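Local coordinates for protein peptidyl-prolyl cis-trans isomerase cyclophilin-type (PDB 3BO7) that probably speeds protein folding by catalysing the cis-trans isomerisation of peptide bonds to proline, and is here in complex with the cyclic peptide cyclosporin A, at residues G7-V12 with S33-C38; L18-H23 with G103-A108; I47-I52 with L116-I121; M107-D110 with S114-S117. All blocks are in the same frame, centred on the assembly; numbering follows the deposited sequence.

Contact 1: residues G7-V12 with S33-C38; sequences GYLRIV and SFLRLC. With EDO (1,2-ethanediol), chain N.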
loop_
_atom_site.group_PDB
_atom_site.type_symbol
_atom_site.label_atom_id
_atom_site.label_comp_id
_atom_site.label_asym_id
_atom_site.label_seq_id
_atom_site.Cartn_x
_atom_site.Cartn_y
_atom_site.Cartn_z
ATOM N N GLY A 7 7.302 7.595 -9.846
ATOM C CA GLY A 7 5.909 7.556 -10.263
ATOM C C GLY A 7 5.099 8.433 -9.330
ATOM O O GLY A 7 5.491 8.638 -8.190
ATOM N N TYR A 8 3.985 8.976 -9.819
ATOM C CA TYR A 8 3.095 9.813 -8.996
ATOM C C TYR A 8 1.649 9.393 -9.176
ATOM O O TYR A 8 1.207 9.128 -10.300
ATOM C CB TYR A 8 3.305 11.310 -9.286
ATOM C CG TYR A 8 4.715 11.751 -8.939
ATOM C CD1 TYR A 8 5.057 12.046 -7.626
ATOM C CD2 TYR A 8 5.715 11.810 -9.912
ATOM C CE1 TYR A 8 6.343 12.413 -7.290
ATOM C CE2 TYR A 8 7.015 12.169 -9.583
ATOM C CZ TYR A 8 7.317 12.474 -8.267
ATOM O OH TYR A 8 8.595 12.838 -7.902
ATOM N N LEU A 9 0.923 9.303 -8.063
ATOM C CA LEU A 9 -0.460 8.840 -8.082
ATOM C C LEU A 9 -1.267 9.355 -6.901
ATOM O O LEU A 9 -0.712 9.665 -5.846
ATOM C CB LEU A 9 -0.544 7.301 -8.162
ATOM C CG LEU A 9 -0.012 6.362 -7.067
ATOM C CD1 LEU A 9 -1.046 6.111 -5.972
ATOM C CD2 LEU A 9 0.392 5.057 -7.717
ATOM N N ARG A 10 -2.581 9.446 -7.097
ATOM C CA ARG A 10 -3.506 9.762 -6.015
ATOM C C ARG A 10 -4.475 8.602 -5.762
ATOM O O ARG A 10 -5.148 8.120 -6.681
ATOM C CB ARG A 10 -4.279 11.045 -6.322
ATOM C CG ARG A 10 -5.176 11.525 -5.193
ATOM C CD ARG A 10 -5.953 12.757 -5.616
ATOM N NE ARG A 10 -5.067 13.909 -5.711
ATOM C CZ ARG A 10 -5.280 14.975 -6.475
ATOM N NH1 ARG A 10 -6.360 15.046 -7.224
ATOM N NH2 ARG A 10 -4.403 15.972 -6.481
ATOM N N ILE A 11 -4.522 8.151 -4.515
ATOM C CA ILE A 11 -5.526 7.181 -4.081
ATOM C C ILE A 11 -6.708 7.972 -3.531
ATOM O O ILE A 11 -6.551 8.718 -2.560
ATOM C CB ILE A 11 -4.973 6.216 -2.993
ATOM C CG1 ILE A 11 -3.887 5.309 -3.580
ATOM C CG2 ILE A 11 -6.097 5.374 -2.384
ATOM C CD1 ILE A 11 -3.203 4.373 -2.557
ATOM N N VAL A 12 -7.873 7.824 -4.165
ATOM C CA VAL A 12 -9.086 8.509 -3.736
ATOM C C VAL A 12 -9.947 7.527 -2.956
ATOM O O VAL A 12 -10.412 6.522 -3.516
ATOM C CB VAL A 12 -9.918 9.062 -4.944
ATOM C CG1 VAL A 12 -11.068 9.952 -4.452
ATOM C CG2 VAL A 12 -9.050 9.821 -5.921
ATOM N N SER A 33 4.671 -3.421 -10.720
ATOM C CA SER A 33 3.537 -4.275 -10.367
ATOM C C SER A 33 2.325 -3.448 -9.970
ATOM O O SER A 33 1.212 -3.693 -10.456
ATOM C CB SER A 33 3.913 -5.225 -9.224
ATOM O OG SER A 33 2.796 -5.998 -8.828
ATOM N N PHE A 34 2.552 -2.474 -9.085
ATOM C CA PHE A 34 1.484 -1.669 -8.507
ATOM C C PHE A 34 0.760 -0.879 -9.600
ATOM O O PHE A 34 -0.476 -0.837 -9.635
ATOM C CB PHE A 34 2.061 -0.731 -7.439
ATOM C CG PHE A 34 1.019 -0.059 -6.577
ATOM C CD1 PHE A 34 0.542 -0.681 -5.427
ATOM C CD2 PHE A 34 0.516 1.197 -6.912
ATOM C CE1 PHE A 34 -0.422 -0.063 -4.616
ATOM C CE2 PHE A 34 -0.455 1.818 -6.108
ATOM C CZ PHE A 34 -0.921 1.181 -4.960
ATOM N N LEU A 35 1.552 -0.273 -10.492
ATOM C CA LEU A 35 1.052 0.554 -11.587
ATOM C C LEU A 35 0.354 -0.288 -12.638
ATOM O O LEU A 35 -0.661 0.131 -13.198
ATOM C CB LEU A 35 2.182 1.412 -12.198
ATOM C CG LEU A 35 2.739 2.523 -11.282
ATOM C CD1 LEU A 35 4.076 3.069 -11.777
ATOM C CD2 LEU A 35 1.745 3.668 -11.085
ATOM N N ARG A 36 0.874 -1.483 -12.891
ATOM C CA ARG A 36 0.174 -2.430 -13.769
ATOM C C ARG A 36 -1.207 -2.818 -13.220
ATOM O O ARG A 36 -2.142 -3.030 -13.995
ATOM C CB ARG A 36 1.020 -3.671 -14.053
ATOM C CG ARG A 36 2.229 -3.400 -14.949
ATOM C CD ARG A 36 2.940 -4.670 -15.340
ATOM N NE ARG A 36 4.352 -4.445 -15.635
ATOM C CZ ARG A 36 5.088 -5.238 -16.410
ATOM N NH1 ARG A 36 4.536 -6.297 -16.983
ATOM N NH2 ARG A 36 6.375 -4.974 -16.625
ATOM N N LEU A 37 -1.330 -2.873 -11.893
ATOM C CA LEU A 37 -2.600 -3.180 -11.223
ATOM C C LEU A 37 -3.531 -1.976 -11.222
ATOM O O LEU A 37 -4.736 -2.126 -11.438
ATOM C CB LEU A 37 -2.368 -3.667 -9.782
ATOM C CG LEU A 37 -1.748 -5.052 -9.553
ATOM C CD1 LEU A 37 -1.448 -5.254 -8.081
ATOM C CD2 LEU A 37 -2.643 -6.159 -10.073
ATOM N N CYS A 38 -2.968 -0.790 -10.968
ATOM C CA CYS A 38 -3.693 0.473 -11.160
ATOM C C CYS A 38 -4.299 0.585 -12.571
ATOM O O CYS A 38 -5.424 1.068 -12.728
ATOM C CB CYS A 38 -2.789 1.680 -10.883
ATOM S SG CYS A 38 -2.382 1.923 -9.150
HETATM C C1 EDO N . 7.656 -8.311 -17.185
HETATM O O1 EDO N . 7.845 -9.343 -16.209
HETATM C C2 EDO N . 6.766 -8.849 -18.300
HETATM O O2 EDO N . 6.117 -7.775 -18.996
#

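Contact 2: residues L18-H23 with G103-A108; sequences LNIELH and GVLSMA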
loop_
_atom_site.group_PDB
_atom_site.type_symbol
_atom_site.label_atom_id
_atom_site.label_comp_id
_atom_site.label_asym_id
_atom_site.label_seq_id
_atom_site.Cartn_x
_atom_site.Cartn_y
_atom_site.Cartn_z
ATOM N N LEU A 18 -5.015 10.446 -0.883
ATOM C CA LEU A 18 -3.584 10.445 -0.598
ATOM C C LEU A 18 -2.770 10.638 -1.862
ATOM O O LEU A 18 -2.991 9.945 -2.857
ATOM C CB LEU A 18 -3.155 9.148 0.095
ATOM C CG LEU A 18 -3.747 8.793 1.462
ATOM C CD1 LEU A 18 -3.296 7.404 1.846
ATOM C CD2 LEU A 18 -3.334 9.781 2.524
ATOM N N ASN A 19 -1.831 11.586 -1.804
ATOM C CA ASN A 19 -0.875 11.815 -2.882
ATOM C C ASN A 19 0.407 11.044 -2.615
ATOM O O ASN A 19 0.998 11.139 -1.530
ATOM C CB ASN A 19 -0.587 13.310 -3.052
ATOM C CG ASN A 19 -1.739 14.062 -3.711
ATOM O OD1 ASN A 19 -2.571 13.481 -4.414
ATOM N ND2 ASN A 19 -1.780 15.366 -3.493
ATOM N N ILE A 20 0.830 10.273 -3.605
ATOM C CA ILE A 20 1.897 9.304 -3.400
ATOM C C ILE A 20 2.996 9.401 -4.458
ATOM O O ILE A 20 2.725 9.515 -5.649
ATOM C CB ILE A 20 1.310 7.852 -3.294
ATOM C CG1 ILE A 20 0.667 7.651 -1.914
ATOM C CG2 ILE A 20 2.379 6.788 -3.572
ATOM C CD1 ILE A 20 -0.273 6.501 -1.839
ATOM N N GLU A 21 4.236 9.377 -3.982
ATOM C CA GLU A 21 5.404 9.218 -4.825
ATOM C C GLU A 21 5.886 7.774 -4.756
ATOM O O GLU A 21 6.066 7.222 -3.668
ATOM C CB GLU A 21 6.505 10.148 -4.347
ATOM C CG GLU A 21 7.831 9.969 -5.053
ATOM C CD GLU A 21 8.840 10.992 -4.609
ATOM O OE1 GLU A 21 9.258 10.961 -3.430
ATOM O OE2 GLU A 21 9.215 11.841 -5.440
ATOM N N LEU A 22 6.110 7.173 -5.922
ATOM C CA LEU A 22 6.658 5.830 -5.996
ATOM C C LEU A 22 8.155 5.846 -6.304
ATOM O O LEU A 22 8.583 6.480 -7.262
ATOM C CB LEU A 22 5.909 5.018 -7.053
ATOM C CG LEU A 22 4.432 4.691 -6.835
ATOM C CD1 LEU A 22 3.984 3.819 -7.975
ATOM C CD2 LEU A 22 4.177 3.987 -5.517
ATOM N N HIS A 23 8.942 5.132 -5.502
ATOM C CA HIS A 23 10.389 5.032 -5.710
ATOM C C HIS A 23 10.774 3.976 -6.754
ATOM O O HIS A 23 11.462 3.002 -6.447
ATOM C CB HIS A 23 11.109 4.746 -4.394
ATOM C CG HIS A 23 10.766 5.700 -3.299
ATOM N ND1 HIS A 23 10.958 7.062 -3.409
ATOM C CD2 HIS A 23 10.257 5.490 -2.063
ATOM C CE1 HIS A 23 10.574 7.649 -2.290
ATOM N NE2 HIS A 23 10.146 6.718 -1.456
ATOM N N GLY A 103 3.829 7.944 6.880
ATOM C CA GLY A 103 3.598 7.980 5.439
ATOM C C GLY A 103 4.504 7.156 4.542
ATOM O O GLY A 103 4.528 7.380 3.330
ATOM N N VAL A 104 5.246 6.211 5.116
ATOM C CA VAL A 104 6.047 5.289 4.318
ATOM C C VAL A 104 5.111 4.265 3.649
ATOM O O VAL A 104 4.249 3.669 4.311
ATOM C CB VAL A 104 7.147 4.591 5.173
ATOM C CG1 VAL A 104 7.917 3.559 4.364
ATOM C CG2 VAL A 104 8.111 5.618 5.777
ATOM N N LEU A 105 5.261 4.087 2.338
ATOM C CA LEU A 105 4.487 3.081 1.618
ATOM C C LEU A 105 5.339 1.834 1.393
ATOM O O LEU A 105 6.412 1.876 0.770
ATOM C CB LEU A 105 3.922 3.625 0.297
ATOM C CG LEU A 105 3.198 2.621 -0.621
ATOM C CD1 LEU A 105 1.904 2.096 0.014
ATOM C CD2 LEU A 105 2.898 3.206 -1.995
ATOM N N SER A 106 4.842 0.716 1.906
ATOM C CA SER A 106 5.611 -0.512 1.944
ATOM C C SER A 106 4.751 -1.750 1.640
ATOM O O SER A 106 3.522 -1.691 1.715
ATOM C CB SER A 106 6.279 -0.619 3.306
ATOM O OG SER A 106 7.237 -1.650 3.321
ATOM N N MET A 107 5.405 -2.856 1.283
ATOM C CA MET A 107 4.709 -4.108 0.929
ATOM C C MET A 107 4.453 -5.024 2.125
ATOM O O MET A 107 5.359 -5.329 2.892
ATOM C CB MET A 107 5.495 -4.899 -0.131
ATOM C CG MET A 107 5.470 -4.340 -1.553
ATOM S SD MET A 107 3.813 -4.131 -2.269
ATOM C CE MET A 107 3.213 -5.823 -2.372
ATOM N N ALA A 108 3.209 -5.460 2.277
ATOM C CA ALA A 108 2.888 -6.568 3.163
ATOM C C ALA A 108 3.321 -7.892 2.498
ATOM O O ALA A 108 3.353 -8.002 1.264
ATOM C CB ALA A 108 1.407 -6.572 3.472
#

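Contact 3: residues I47-I52 with L116-I121; sequences IFHRCI and LSEFFI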
loop_
_atom_site.group_PDB
_atom_site.type_symbol
_atom_site.label_atom_id
_atom_site.label_comp_id
_atom_site.label_asym_id
_atom_site.label_seq_id
_atom_site.Cartn_x
_atom_site.Cartn_y
_atom_site.Cartn_z
ATOM N N ILE A 47 -10.538 -2.231 0.364
ATOM C CA ILE A 47 -10.621 -1.471 1.606
ATOM C C ILE A 47 -9.277 -1.391 2.328
ATOM O O ILE A 47 -8.304 -2.021 1.923
ATOM C CB ILE A 47 -11.693 -2.066 2.567
ATOM C CG1 ILE A 47 -11.456 -3.562 2.796
ATOM C CG2 ILE A 47 -13.110 -1.787 2.049
ATOM C CD1 ILE A 47 -12.302 -4.143 3.921
ATOM N N PHE A 48 -9.234 -0.585 3.383
ATOM C CA PHE A 48 -8.133 -0.621 4.336
ATOM C C PHE A 48 -8.621 -1.409 5.554
ATOM O O PHE A 48 -9.316 -0.871 6.420
ATOM C CB PHE A 48 -7.660 0.793 4.694
ATOM C CG PHE A 48 -6.888 1.467 3.595
ATOM C CD1 PHE A 48 -5.497 1.460 3.602
ATOM C CD2 PHE A 48 -7.547 2.097 2.543
ATOM C CE1 PHE A 48 -4.771 2.080 2.587
ATOM C CE2 PHE A 48 -6.837 2.718 1.517
ATOM C CZ PHE A 48 -5.440 2.709 1.538
ATOM N N HIS A 49 -8.251 -2.695 5.585
ATOM C CA HIS A 49 -8.903 -3.715 6.424
ATOM C C HIS A 49 -8.207 -3.984 7.748
ATOM O O HIS A 49 -8.705 -4.746 8.563
ATOM C CB HIS A 49 -8.995 -5.035 5.650
ATOM C CG HIS A 49 -7.676 -5.727 5.498
ATOM N ND1 HIS A 49 -6.796 -5.435 4.478
ATOM C CD2 HIS A 49 -7.076 -6.674 6.255
ATOM C CE1 HIS A 49 -5.716 -6.185 4.605
ATOM N NE2 HIS A 49 -5.861 -6.947 5.674
ATOM N N ARG A 50 -7.032 -3.410 7.940
ATOM C CA ARG A 50 -6.320 -3.565 9.196
ATOM C C ARG A 50 -5.655 -2.234 9.557
ATOM O O ARG A 50 -4.893 -1.669 8.768
ATOM C CB ARG A 50 -5.315 -4.721 9.123
ATOM C CG ARG A 50 -4.506 -4.924 10.404
ATOM C CD ARG A 50 -3.812 -6.284 10.448
ATOM N NE ARG A 50 -2.769 -6.314 11.473
ATOM C CZ ARG A 50 -1.469 -6.125 11.240
ATOM N NH1 ARG A 50 -1.033 -5.902 10.007
ATOM N NH2 ARG A 50 -0.600 -6.159 12.242
ATOM N N CYS A 51 -5.959 -1.746 10.756
ATOM C CA CYS A 51 -5.578 -0.396 11.171
ATOM C C CYS A 51 -5.192 -0.407 12.641
ATOM O O CYS A 51 -6.036 -0.651 13.515
ATOM C CB CYS A 51 -6.737 0.585 10.918
ATOM S SG CYS A 51 -6.404 2.316 11.332
ATOM N N ILE A 52 -3.912 -0.156 12.905
ATOM C CA ILE A 52 -3.390 -0.138 14.264
ATOM C C ILE A 52 -2.760 1.218 14.593
ATOM O O ILE A 52 -1.729 1.598 14.021
ATOM C CB ILE A 52 -2.405 -1.320 14.516
ATOM C CG1 ILE A 52 -3.140 -2.659 14.293
ATOM C CG2 ILE A 52 -1.792 -1.232 15.923
ATOM C CD1 ILE A 52 -2.260 -3.892 14.240
ATOM N N LEU A 116 2.680 -9.495 -3.557
ATOM C CA LEU A 116 1.602 -9.534 -4.521
ATOM C C LEU A 116 0.995 -8.145 -4.694
ATOM O O LEU A 116 1.437 -7.384 -5.561
ATOM C CB LEU A 116 0.557 -10.595 -4.132
ATOM C CG LEU A 116 0.987 -12.062 -4.319
ATOM C CD1 LEU A 116 -0.113 -13.017 -3.873
ATOM C CD2 LEU A 116 1.387 -12.358 -5.762
ATOM N N SER A 117 0.010 -7.811 -3.861
ATOM C CA SER A 117 -0.702 -6.534 -3.968
ATOM C C SER A 117 -0.977 -5.790 -2.652
ATOM O O SER A 117 -1.312 -4.615 -2.669
ATOM C CB SER A 117 -2.004 -6.725 -4.743
ATOM O OG SER A 117 -3.008 -7.296 -3.929
ATOM N N GLU A 118 -0.842 -6.475 -1.520
ATOM C CA GLU A 118 -1.130 -5.867 -0.219
ATOM C C GLU A 118 -0.009 -4.950 0.235
ATOM O O GLU A 118 1.174 -5.269 0.083
ATOM C CB GLU A 118 -1.414 -6.926 0.845
ATOM C CG GLU A 118 -2.824 -7.420 0.817
ATOM C CD GLU A 118 -3.183 -8.290 2.020
ATOM O OE1 GLU A 118 -3.198 -7.778 3.170
ATOM O OE2 GLU A 118 -3.483 -9.489 1.798
ATOM N N PHE A 119 -0.392 -3.821 0.816
ATOM C CA PHE A 119 0.568 -2.805 1.192
ATOM C C PHE A 119 0.141 -2.156 2.492
ATOM O O PHE A 119 -0.973 -2.352 2.955
ATOM C CB PHE A 119 0.689 -1.757 0.073
ATOM C CG PHE A 119 -0.611 -1.076 -0.245
ATOM C CD1 PHE A 119 -0.984 0.094 0.428
ATOM C CD2 PHE A 119 -1.487 -1.624 -1.185
ATOM C CE1 PHE A 119 -2.196 0.710 0.156
ATOM C CE2 PHE A 119 -2.709 -1.014 -1.460
ATOM C CZ PHE A 119 -3.058 0.155 -0.795
ATOM N N PHE A 120 1.045 -1.384 3.084
ATOM C CA PHE A 120 0.704 -0.582 4.251
ATOM C C PHE A 120 1.295 0.814 4.178
ATOM O O PHE A 120 2.275 1.066 3.469
ATOM C CB PHE A 120 1.099 -1.278 5.561
ATOM C CG PHE A 120 2.562 -1.607 5.689
ATOM C CD1 PHE A 120 3.374 -0.878 6.552
ATOM C CD2 PHE A 120 3.117 -2.674 4.997
ATOM C CE1 PHE A 120 4.726 -1.198 6.707
ATOM C CE2 PHE A 120 4.459 -2.996 5.138
ATOM C CZ PHE A 120 5.267 -2.261 6.004
ATOM N N ILE A 121 0.674 1.725 4.909
ATOM C CA ILE A 121 1.235 3.056 5.077
ATOM C C ILE A 121 1.447 3.287 6.563
ATOM O O ILE A 121 0.537 3.064 7.377
ATOM C CB ILE A 121 0.351 4.148 4.435
ATOM C CG1 ILE A 121 0.015 3.763 2.986
ATOM C CG2 ILE A 121 1.064 5.492 4.470
ATOM C CD1 ILE A 121 -1.012 4.637 2.310
HETATM O O HOH W 1 -4.030 -9.672 4.951
#

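Contact 4: residues M107-D110 with S114-S117; sequences MAND and SNLS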
loop_
_atom_site.group_PDB
_atom_site.type_symbol
_atom_site.label_atom_id
_atom_site.label_comp_id
_atom_site.label_asym_id
_atom_site.label_seq_id
_atom_site.Cartn_x
_atom_site.Cartn_y
_atom_site.Cartn_z
ATOM N N MET A 107 5.405 -2.856 1.283
ATOM C CA MET A 107 4.709 -4.108 0.929
ATOM C C MET A 107 4.453 -5.024 2.125
ATOM O O MET A 107 5.359 -5.329 2.892
ATOM C CB MET A 107 5.495 -4.899 -0.131
ATOM C CG MET A 107 5.470 -4.340 -1.553
ATOM S SD MET A 107 3.813 -4.131 -2.269
ATOM C CE MET A 107 3.213 -5.823 -2.372
ATOM N N ALA A 108 3.209 -5.460 2.277
ATOM C CA ALA A 108 2.888 -6.568 3.163
ATOM C C ALA A 108 3.321 -7.892 2.498
ATOM O O ALA A 108 3.353 -8.002 1.264
ATOM C CB ALA A 108 1.407 -6.572 3.472
ATOM N N ASN A 109 3.641 -8.899 3.311
ATOM C CA ASN A 109 3.987 -10.227 2.792
ATOM C C ASN A 109 3.788 -11.332 3.827
ATOM O O ASN A 109 3.191 -11.099 4.876
ATOM C CB ASN A 109 5.424 -10.236 2.269
ATOM C CG ASN A 109 6.424 -9.782 3.310
ATOM O OD1 ASN A 109 6.547 -10.388 4.383
ATOM N ND2 ASN A 109 7.152 -8.710 3.000
ATOM N N ASP A 110 4.273 -12.535 3.508
ATOM C CA ASP A 110 4.257 -13.675 4.425
ATOM C C ASP A 110 5.639 -14.339 4.445
ATOM O O ASP A 110 5.747 -15.577 4.448
ATOM C CB ASP A 110 3.201 -14.702 3.999
ATOM C CG ASP A 110 1.798 -14.290 4.370
ATOM O OD1 ASP A 110 1.639 -13.558 5.362
ATOM O OD2 ASP A 110 0.841 -14.707 3.683
ATOM N N SER A 114 7.393 -12.783 -1.330
ATOM C CA SER A 114 5.982 -13.161 -1.425
ATOM C C SER A 114 5.110 -11.932 -1.663
ATOM O O SER A 114 3.994 -11.838 -1.149
ATOM C CB SER A 114 5.529 -13.888 -0.158
ATOM O OG SER A 114 5.842 -13.130 0.992
ATOM N N ASN A 115 5.628 -11.000 -2.459
ATOM C CA ASN A 115 4.945 -9.748 -2.760
ATOM C C ASN A 115 3.897 -9.925 -3.851
ATOM O O ASN A 115 4.184 -10.440 -4.932
ATOM C CB ASN A 115 5.952 -8.679 -3.191
ATOM C CG ASN A 115 6.953 -8.348 -2.117
ATOM O OD1 ASN A 115 6.609 -7.754 -1.098
ATOM N ND2 ASN A 115 8.213 -8.707 -2.349
ATOM N N LEU A 116 2.680 -9.495 -3.557
ATOM C CA LEU A 116 1.602 -9.534 -4.521
ATOM C C LEU A 116 0.995 -8.145 -4.694
ATOM O O LEU A 116 1.437 -7.384 -5.561
ATOM C CB LEU A 116 0.557 -10.595 -4.132
ATOM C CG LEU A 116 0.987 -12.062 -4.319
ATOM C CD1 LEU A 116 -0.113 -13.017 -3.873
ATOM C CD2 LEU A 116 1.387 -12.358 -5.762
ATOM N N SER A 117 0.010 -7.811 -3.861
ATOM C CA SER A 117 -0.702 -6.534 -3.968
ATOM C C SER A 117 -0.977 -5.790 -2.652
ATOM O O SER A 117 -1.312 -4.615 -2.669
ATOM C CB SER A 117 -2.004 -6.725 -4.743
ATOM O OG SER A 117 -3.008 -7.296 -3.929
HETATM O O HOH W 2 1.993 -9.777 -0.569
HETATM O O HOH W 3 8.338 -7.007 0.866
#

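Contact 1: residues G7-V12 with S33-C38
Leu-9 meets Phe-34, Leu-35 and Cys-38 through a single methyl group, CD2, which strand 7-13 presents to the flank of helix 28-39. The leucine side chain and the phenylalanine cross at about a right angle. CD2 lies close to the plane of the Phe-34 ring and touches its rim, 3.7 Å from CE2. Elsewhere the ring stacks with Phe-43 and meets Phe-136 with the planes inclined. Leu-35 reaches the same methyl from another direction, its CD2 lying 3.9 Å from Leu-9 CD2, and the sulfur of Cys-38, one helical turn beyond Phe-34, makes a looser approach. Leu-9 takes the less common setting with CG between the backbone N and the carbonyl carbon (chi1 63°), and from there CD2 reaches the helix.

This is the helix-on-barrel packing of the cyclophilin fold, in which a helix covers an open end of the closed antiparallel barrel. The two segment axes pass 10.9 Å apart at 44°, a separation that branched and aromatic side chains can bridge. At Gly-7 a beta carbon would point at the helix and come near Leu-35 CD1, so a residue without a side chain suits the place. On the helix's outer side the charged Arg-36 suits an exposed place: it forms a salt bridge with Asp-32, and its NH1 donates an almost straight bond (168°) to O2 of a 1,2-ethanediol, probably from the crystallisation liquor.

Contact 2: residues L18-H23 with G103-A108
Strands 16-22 and 104-107 come closest at Leu-22 and Leu-105, whose CA atoms are 8.4 Å apart, too far for backbone pairing, so side chains alone span the interval. Leu-105 carries the contact from its side. Its CD2 methyl is received by two branches of the other strand: it lies 3.8 Å from Leu-22 CD2 and 3.9 Å from Ile-20 CG2. The two partners arrive differently. Ile-20 and Leu-105 run at about a right angle to each other, and the isoleucine offers the short branch on its beta carbon, whereas Leu-22 reaches in slantwise with the end of its longer chain. With Leu-105 CG trans to the backbone N (chi1 174°), the isobutyl group extends from its strand toward Ile-20 and Leu-22.

All three residues are buried, and branched aliphatic chains suit such a place because their methyls fill the interior without any polar group needing a partner. Ile-20 and Leu-22 are alternate residues of one strand and so face the same side, while Glu-21 between them turns to a polar setting, bonded to Arg-138 and Tyr-8. In the cyclophilin barrel, strand 135-141 lies between these two in the sheet and sends Phe-136 against Leu-105; Phe-119 and Ile-121 of strand 119-122 pack on the same leucine, and helix 143-149 covers Leu-18 through Val-145, Leu-146 and Trp-149.

Contact 3: residues I47-I52 with L116-I121
The aromatic pair Phe-48 and Phe-119, with His-49 set against the carboxylate of Glu-118, joins strand 48-52 to the chain leading into strand 119-122, across intervening strand 56-59 of the cyclophilin barrel. The two phenyl rings have planes 85° apart and centroids separated by 5.9 Å, yet the approach is oblique, with Phe-48 CE1 3.8 Å from Phe-119 CE1. Phe-119 takes the uncommon torsion that sets CG between backbone N and carbonyl carbon (chi1 59°), bringing its ring beside Phe-48. Large flat residues suit this buried interior, where Trp-149 also meets Phe-48 and Leu-105 touches Phe-119.

On the other side of the chain, His-49 turns its ring edge to Glu-118, CE1 lying 3.3 Å from OE1, with ring and carboxylate planes 73° apart. A classic beta bulge places His-49 and Arg-50 together opposite Gln-58. Arg-50 bonds to Gln-58 and to the backbone of the bound peptide.

Glu-118 OE1 accepts a 2.7 Å bond from a water, which is also weakly linked to His-49 NE2, while OE2 forms a salt bridge with Arg-61. The carboxylate is thus gripped at both oxygens, which helps fix its rotation and hold OE1 against the edge of the His-49 ring.

Contact 4: residues M107-D110 with S114-S117
Asp-110 and Ser-114 make the direct polar bond of this loop: the Asp-110 backbone N donates to Ser-114 OG over 3.0 Å, nearly straight at 166°. The same hydroxyl oxygen lies against Asn-109 CB, and it is bonded to Gly-111 as well, so a small serine serves two parts of the turn at once. Further along, the carboxamide oxygen of Asn-115 presses on the root of Met-107, with OD1 3.2 Å from CB. The methionine chain, bent at both chi2 and chi3, folds back until its CE methyl rests 3.9 Å from Leu-116 N, a flexible apolar arm that can fold against the backbone there.

Two waters extend this shell. One gives its hydrogens to Ala-108 O and Ser-114 O, each at 2.9 Å, and accepts from Leu-116 N, satisfying three backbone groups that do not meet directly. The other accepts from Asn-109 ND2 and donates to Asn-115 OD1 at 2.7 Å, linking two amides. Both asparagines are positioned from outside: Asn-109 ND2 is held by Lys-132 O and its OD1 by Gly-111 N, while Asn-115 ND2 bonds to Asp-91 and to Phe-89 O. An amide, donor at one end and acceptor at the other, suits such a junction.

Asp-110 bonds to the bound peptide's backbone through OD1, and Ala-108 and Asn-109 pack on that peptide, so the loop borders the cyclosporin site. It leaves strand 104-107 and returns to antiparallel strand 119-122, with Ala-108 and Glu-118 joined by backbone hydrogen bonding, while Ser-117 is tied to Gly-60 and Tyr-42.

All four contacts belong to one cyclophilin barrel. Contacts 1 and 2, with centres 10 Å apart, are joined through neighbouring strands 7-13 and 16-22: Gly-7 O lies 2.8 Å from Leu-22 N. Contacts 2 and 3, with centres about 11 Å apart, are coupled by strands 104-107 and 119-122, where Ser-106 O is 2.8 Å from Phe-120 N. Contact 4 is the loop between those strands and shares residues with both. Helix 28-39 of contact 1 reaches contact 3, about 15 Å away centre to centre, where Phe-34 packs on Phe-119. The bound peptide is touched by Arg-50, Glu-118 and Phe-120 of contact 3, Asn-109 and Asp-110 of contact 4, and Ala-108, which contacts 2 and 4 share.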